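Local atomic coordinates of uncharacterized protein (Parabacteroides distasonis, PDB entry 3LM3), a protein that is of unknown function but is probably a glycoside hydrolase or deacetylase. Residues A[95-100]-A[136-140]; A[197-202]-A[390-396]. One frame throughout, in Å; residues are numbered along the deposited sequence. Where two conformers were deposited one is given.

Interaction 1: A[95-100]-A[136-140]; sequences VVECQK and KMVGN
Val96 lays its CG2 methyl against the side chain of Met137, a selenomethionine, and the two chains run past each other in opposite directions. CG2 lies 3.6 Å from both CG and O of Met137, while CG1 of Val96, placed anti to the backbone N (chi1 172°), is farther along the same carbonyl, 4.1 Å from Met137 O. A short beta-branched residue suits this place because it fits closely against a neighbouring helix. CE of Met137 also approaches CG1 of the buried Val95. These residues join helices 86-102 and 120-138, neighbours flanking a parallel sheet. Helix 86-102 lies in the crossover between the parallel strands 73-76 and 105-108, a beta-alpha-beta arrangement, and Val106 of the second strand touches Val95, Gln99, Met137 and Val138. One turn on from Val95, Gln99 can be followed outward. Its CB leads to CG, 3.9 Å from Val138 CG1; a bend at chi2 (-74°) then carries CD and OE1 across that same methyl, OE1 at 3.5 Å. The two side chains cross at about a right angle, CG, CD and OE1 all passing the one methyl. Beside Gln99, the long, flexible Lys100 sends NZ to a water, 3.2 Å away, which donates to Val138 O (3.1 Å). This carbonyl ends the helix just before Gly139, whose positive phi is easy for a residue without a side chain.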
loop_
_atom_site.group_PDB
_atom_site.type_symbol
_atom_site.label_atom_id
_atom_site.label_comp_id
_atom_site.label_asym_id
_atom_site.label_seq_id
_atom_site.Cartn_x
_atom_site.Cartn_y
_atom_site.Cartn_z
ATOM N N VAL A 95 -15.892 -10.861 -13.140
ATOM C CA VAL A 95 -15.160 -9.627 -12.971
ATOM C C VAL A 95 -15.420 -8.645 -14.137
ATOM O O VAL A 95 -15.552 -7.432 -13.939
ATOM C CB VAL A 95 -13.649 -9.908 -12.781
ATOM C CG1 VAL A 95 -12.860 -8.657 -12.983
ATOM C CG2 VAL A 95 -13.409 -10.485 -11.379
ATOM N N VAL A 96 -15.546 -9.160 -15.367
ATOM C CA VAL A 96 -15.916 -8.302 -16.497
ATOM C C VAL A 96 -17.324 -7.695 -16.286
ATOM O O VAL A 96 -17.550 -6.501 -16.525
ATOM C CB VAL A 96 -15.832 -9.045 -17.818
ATOM C CG1 VAL A 96 -16.405 -8.177 -18.964
ATOM C CG2 VAL A 96 -14.367 -9.436 -18.134
ATOM N N GLU A 97 -18.258 -8.512 -15.819
ATOM C CA GLU A 97 -19.610 -8.036 -15.463
ATOM C C GLU A 97 -19.505 -6.934 -14.423
ATOM O O GLU A 97 -20.250 -5.975 -14.464
ATOM C CB GLU A 97 -20.462 -9.183 -14.946
ATOM C CG GLU A 97 -20.888 -10.192 -16.016
ATOM C CD GLU A 97 -21.426 -11.543 -15.501
ATOM O OE1 GLU A 97 -21.491 -11.809 -14.288
ATOM O OE2 GLU A 97 -21.785 -12.385 -16.356
ATOM N N CYS A 98 -18.602 -7.085 -13.452
ATOM C CA CYS A 98 -18.419 -6.053 -12.403
ATOM C C CYS A 98 -17.822 -4.748 -12.942
ATOM O O CYS A 98 -18.169 -3.655 -12.500
ATOM C CB CYS A 98 -17.518 -6.599 -11.297
ATOM S SG CYS A 98 -18.281 -7.861 -10.267
ATOM N N GLN A 99 -16.904 -4.859 -13.890
ATOM C CA GLN A 99 -16.351 -3.682 -14.530
ATOM C C GLN A 99 -17.506 -2.879 -15.164
ATOM O O GLN A 99 -17.588 -1.661 -15.008
ATOM C CB GLN A 99 -15.288 -4.086 -15.552
ATOM C CG GLN A 99 -14.508 -2.954 -16.157
ATOM C CD GLN A 99 -15.285 -2.137 -17.163
ATOM O OE1 GLN A 99 -16.094 -2.676 -17.926
ATOM N NE2 GLN A 99 -14.994 -0.836 -17.217
ATOM N N LYS A 100 -18.389 -3.571 -15.866
ATOM C CA LYS A 100 -19.512 -2.932 -16.559
ATOM C C LYS A 100 -20.563 -2.388 -15.588
ATOM O O LYS A 100 -21.093 -1.271 -15.776
ATOM C CB LYS A 100 -20.124 -3.946 -17.537
ATOM C CG LYS A 100 -19.193 -4.275 -18.688
ATOM C CD LYS A 100 -19.775 -5.352 -19.601
ATOM C CE LYS A 100 -18.756 -5.789 -20.668
ATOM N NZ LYS A 100 -19.220 -7.014 -21.399
ATOM N N LYS A 136 -8.478 -7.122 -23.867
ATOM C CA LYS A 136 -9.295 -7.994 -24.711
ATOM C C LYS A 136 -10.397 -8.668 -23.928
ATOM O O LYS A 136 -11.502 -8.846 -24.432
ATOM C CB LYS A 136 -8.435 -9.014 -25.441
ATOM C CG LYS A 136 -7.632 -8.412 -26.608
HETATM N N MSE A 137 -10.124 -9.017 -22.672
HETATM C CA MSE A 137 -11.065 -9.654 -21.730
HETATM C C MSE A 137 -12.265 -8.751 -21.490
HETATM O O MSE A 137 -13.421 -9.158 -21.554
HETATM C CB MSE A 137 -10.314 -9.928 -20.393
HETATM C CG MSE A 137 -11.095 -10.498 -19.214
HETATM SE SE MSE A 137 -9.952 -10.650 -17.617
HETATM C CE MSE A 137 -11.314 -10.328 -16.263
ATOM N N VAL A 138 -11.965 -7.507 -21.131
ATOM C CA VAL A 138 -13.014 -6.548 -20.773
ATOM C C VAL A 138 -13.688 -6.042 -22.045
ATOM O O VAL A 138 -14.900 -5.821 -22.064
ATOM C CB VAL A 138 -12.473 -5.383 -19.926
ATOM C CG1 VAL A 138 -13.563 -4.271 -19.726
ATOM C CG2 VAL A 138 -11.978 -5.913 -18.601
ATOM N N GLY A 139 -12.885 -5.859 -23.087
ATOM C CA GLY A 139 -13.348 -5.477 -24.383
ATOM C C GLY A 139 -13.505 -3.975 -24.477
ATOM O O GLY A 139 -13.295 -3.210 -23.524
ATOM N N ASN A 140 -13.807 -3.567 -25.692
ATOM C CA ASN A 140 -14.121 -2.210 -26.063
ATOM C C ASN A 140 -13.089 -1.166 -25.624
ATOM O O ASN A 140 -13.375 -0.032 -25.277
ATOM C CB ASN A 140 -15.572 -1.963 -25.696
ATOM C CG ASN A 140 -16.494 -2.933 -26.448
ATOM O OD1 ASN A 140 -16.558 -2.878 -27.670
ATOM N ND2 ASN A 140 -17.129 -3.871 -25.733
HETATM O O HOH W 1 -16.676 -8.250 -22.925
#

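Interaction 2: A[197-202]-A[390-396]; sequences EHFCKP and YDLQAHE
Tyr390 turns one ring face to Pro202, whose CD sits 3.4 Å above the plane and over its centre, a CH-pi contact of a puckered proline ring on a flat aromatic face. Two loops meet here. One contains a type I beta turn from His198 to Lys201, and the other follows the last strand of the C-terminal antiparallel sheet, so the contact spans the DUF3863 and DUF3864 regions. Lys201 slides past Tyr390 in the opposite direction, fully extended from a CG anti to the backbone N (chi1 174°). Its NZ thereby reaches Leu392 O at 3.0 Å, Glu197 OE1 at 2.7 Å in a salt bridge and, weakly, Tyr390 O. Ala394 N donates to the same OE1 at 2.9 Å, from the opposite face of the carboxylate. A methionine in place of Lys201 would probably leave Glu197 without its charge partner and the carbonyl of Leu392 without this donor. Ala394 suits its site because a small methyl fits against His198 CB and Lys201 CD. Glu396 crosses His198 obliquely, ring and carboxylate planes 70° apart, with CG 3.6 Å above one ring face. Its OE2 accepts from Phe199 N at 3.0 Å on the anti side, while OE1 pairs with Arg120. His198 ND1 accepts a hydrogen bond from Cys200 N within the type I turn, the donor in the ring plane. Cys200 O, buried 4.0 Å from Tyr390 CE1, has no hydrogen-bonding partner.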
loop_
_atom_site.group_PDB
_atom_site.type_symbol
_atom_site.label_atom_id
_atom_site.label_comp_id
_atom_site.label_asym_id
_atom_site.label_seq_id
_atom_site.Cartn_x
_atom_site.Cartn_y
_atom_site.Cartn_z
ATOM N N GLU A 197 15.940 7.236 -9.989
ATOM C CA GLU A 197 16.936 6.604 -9.135
ATOM C C GLU A 197 16.419 5.433 -8.316
ATOM O O GLU A 197 17.162 4.504 -8.058
ATOM C CB GLU A 197 17.548 7.615 -8.169
ATOM C CG GLU A 197 18.342 8.712 -8.859
ATOM C CD GLU A 197 18.919 9.739 -7.909
ATOM O OE1 GLU A 197 18.895 9.522 -6.660
ATOM O OE2 GLU A 197 19.354 10.792 -8.411
ATOM N N HIS A 198 15.172 5.507 -7.833
ATOM C CA HIS A 198 14.691 4.572 -6.840
ATOM C C HIS A 198 13.191 4.770 -6.628
ATOM O O HIS A 198 12.739 5.901 -6.384
ATOM C CB HIS A 198 15.422 4.789 -5.516
ATOM C CG HIS A 198 15.335 3.624 -4.580
ATOM N ND1 HIS A 198 14.160 3.201 -3.977
ATOM C CD2 HIS A 198 16.308 2.792 -4.127
ATOM C CE1 HIS A 198 14.426 2.155 -3.212
ATOM N NE2 HIS A 198 15.728 1.906 -3.266
ATOM N N PHE A 199 12.457 3.661 -6.716
ATOM C CA PHE A 199 11.005 3.676 -6.595
ATOM C C PHE A 199 10.494 4.224 -5.249
ATOM O O PHE A 199 9.349 4.669 -5.166
ATOM C CB PHE A 199 10.391 2.285 -6.914
ATOM C CG PHE A 199 10.492 1.268 -5.802
ATOM C CD1 PHE A 199 11.706 0.774 -5.388
ATOM C CD2 PHE A 199 9.339 0.723 -5.250
ATOM C CE1 PHE A 199 11.777 -0.192 -4.387
ATOM C CE2 PHE A 199 9.403 -0.262 -4.266
ATOM C CZ PHE A 199 10.623 -0.694 -3.803
ATOM N N CYS A 200 11.317 4.178 -4.190
ATOM C CA CYS A 200 10.943 4.698 -2.876
ATOM C C CYS A 200 11.266 6.187 -2.687
ATOM O O CYS A 200 10.858 6.802 -1.674
ATOM C CB CYS A 200 11.687 3.941 -1.790
ATOM S SG CYS A 200 11.078 2.261 -1.517
ATOM N N LYS A 201 12.027 6.770 -3.619
ATOM C CA LYS A 201 12.509 8.146 -3.520
ATOM C C LYS A 201 11.609 9.072 -4.336
ATOM O O LYS A 201 11.420 8.840 -5.541
ATOM C CB LYS A 201 13.948 8.234 -4.077
ATOM C CG LYS A 201 14.471 9.637 -4.136
ATOM C CD LYS A 201 15.961 9.722 -4.547
ATOM C CE LYS A 201 16.262 11.101 -5.139
ATOM N NZ LYS A 201 17.740 11.383 -5.024
ATOM N N PRO A 202 11.073 10.133 -3.745
ATOM C CA PRO A 202 10.438 11.142 -4.593
ATOM C C PRO A 202 11.394 11.765 -5.633
ATOM O O PRO A 202 12.535 12.092 -5.315
ATOM C CB PRO A 202 9.959 12.201 -3.596
ATOM C CG PRO A 202 9.795 11.434 -2.277
ATOM C CD PRO A 202 10.952 10.454 -2.319
ATOM N N TYR A 390 16.051 12.139 0.990
ATOM C CA TYR A 390 15.828 11.841 -0.409
ATOM C C TYR A 390 16.683 12.687 -1.336
ATOM O O TYR A 390 16.779 12.377 -2.516
ATOM C CB TYR A 390 14.356 12.070 -0.742
ATOM C CG TYR A 390 13.403 11.264 0.092
ATOM C CD1 TYR A 390 13.599 9.916 0.293
ATOM C CD2 TYR A 390 12.235 11.844 0.605
ATOM C CE1 TYR A 390 12.698 9.162 1.038
ATOM C CE2 TYR A 390 11.323 11.104 1.336
ATOM C CZ TYR A 390 11.570 9.767 1.573
ATOM O OH TYR A 390 10.653 9.006 2.279
ATOM N N ASP A 391 17.265 13.755 -0.818
ATOM C CA ASP A 391 18.136 14.601 -1.643
ATOM C C ASP A 391 19.448 13.901 -1.976
ATOM O O ASP A 391 20.073 14.188 -3.010
ATOM C CB ASP A 391 18.316 15.985 -1.001
ATOM C CG ASP A 391 19.022 15.944 0.340
ATOM O OD1 ASP A 391 18.926 14.961 1.085
ATOM O OD2 ASP A 391 19.670 16.953 0.662
ATOM N N LEU A 392 19.858 12.969 -1.141
ATOM C CA LEU A 392 20.992 12.109 -1.396
ATOM C C LEU A 392 20.723 11.188 -2.599
ATOM O O LEU A 392 19.599 10.712 -2.802
ATOM C CB LEU A 392 21.308 11.269 -0.139
ATOM C CG LEU A 392 21.632 12.037 1.145
ATOM C CD1 LEU A 392 21.803 11.097 2.335
ATOM C CD2 LEU A 392 22.896 12.887 0.939
ATOM N N GLN A 393 21.741 10.923 -3.403
ATOM C CA GLN A 393 21.609 9.964 -4.501
ATOM C C GLN A 393 21.195 8.600 -3.960
ATOM O O GLN A 393 21.692 8.167 -2.923
ATOM C CB GLN A 393 22.915 9.833 -5.327
ATOM C CG GLN A 393 22.762 8.932 -6.545
ATOM C CD GLN A 393 23.931 8.947 -7.516
ATOM O OE1 GLN A 393 24.936 9.610 -7.293
ATOM N NE2 GLN A 393 23.789 8.205 -8.612
ATOM N N ALA A 394 20.254 7.948 -4.639
ATOM C CA ALA A 394 19.841 6.606 -4.309
ATOM C C ALA A 394 20.100 5.676 -5.490
ATOM O O ALA A 394 20.279 6.117 -6.636
ATOM C CB ALA A 394 18.322 6.593 -3.915
ATOM N N HIS A 395 20.166 4.392 -5.180
ATOM C CA HIS A 395 20.439 3.298 -6.126
ATOM C C HIS A 395 19.584 2.090 -5.812
ATOM O O HIS A 395 19.540 1.707 -4.629
ATOM C CB HIS A 395 21.896 2.830 -5.987
ATOM C CG HIS A 395 22.896 3.925 -6.135
ATOM N ND1 HIS A 395 23.421 4.612 -5.057
ATOM C CD2 HIS A 395 23.446 4.471 -7.239
ATOM C CE1 HIS A 395 24.253 5.535 -5.499
ATOM N NE2 HIS A 395 24.290 5.469 -6.816
ATOM N N GLU A 396 19.022 1.426 -6.813
ATOM C CA GLU A 396 18.337 0.171 -6.624
ATOM C C GLU A 396 19.280 -0.988 -6.906
ATOM O O GLU A 396 20.322 -0.806 -7.559
ATOM C CB GLU A 396 17.127 0.092 -7.581
ATOM C CG GLU A 396 16.012 1.087 -7.350
ATOM C CD GLU A 396 14.993 1.065 -8.460
ATOM O OE1 GLU A 396 15.267 0.518 -9.568
ATOM O OE2 GLU A 396 13.863 1.527 -8.197
HETATM O O HOH W 2 18.923 2.904 -9.403
HETATM O O HOH W 3 17.799 -0.049 -2.549
HETATM O O HOH W 4 19.080 13.975 -5.509
#

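How the interactions relate
Interaction 1 closes before interaction 2 opens along the chain. Their centres lie about 37 Å apart and their nearest atoms about 25 Å, so they do not touch. Both segments of interaction 1, and 197-202 of interaction 2, belong to the DUF3863 region; 390-396 belongs to the DUF3864 region, following strand 383-389, an outer strand of the four-stranded antiparallel sheet. Interaction 1 is thus local packing of helices against the parallel sheet, whereas interaction 2 ties the two regions together across 187 intervening residues. Helix 120-138 connects them: its last turn takes part in interaction 1, while Arg120 at its start forms a salt bridge with Glu396 of interaction 2.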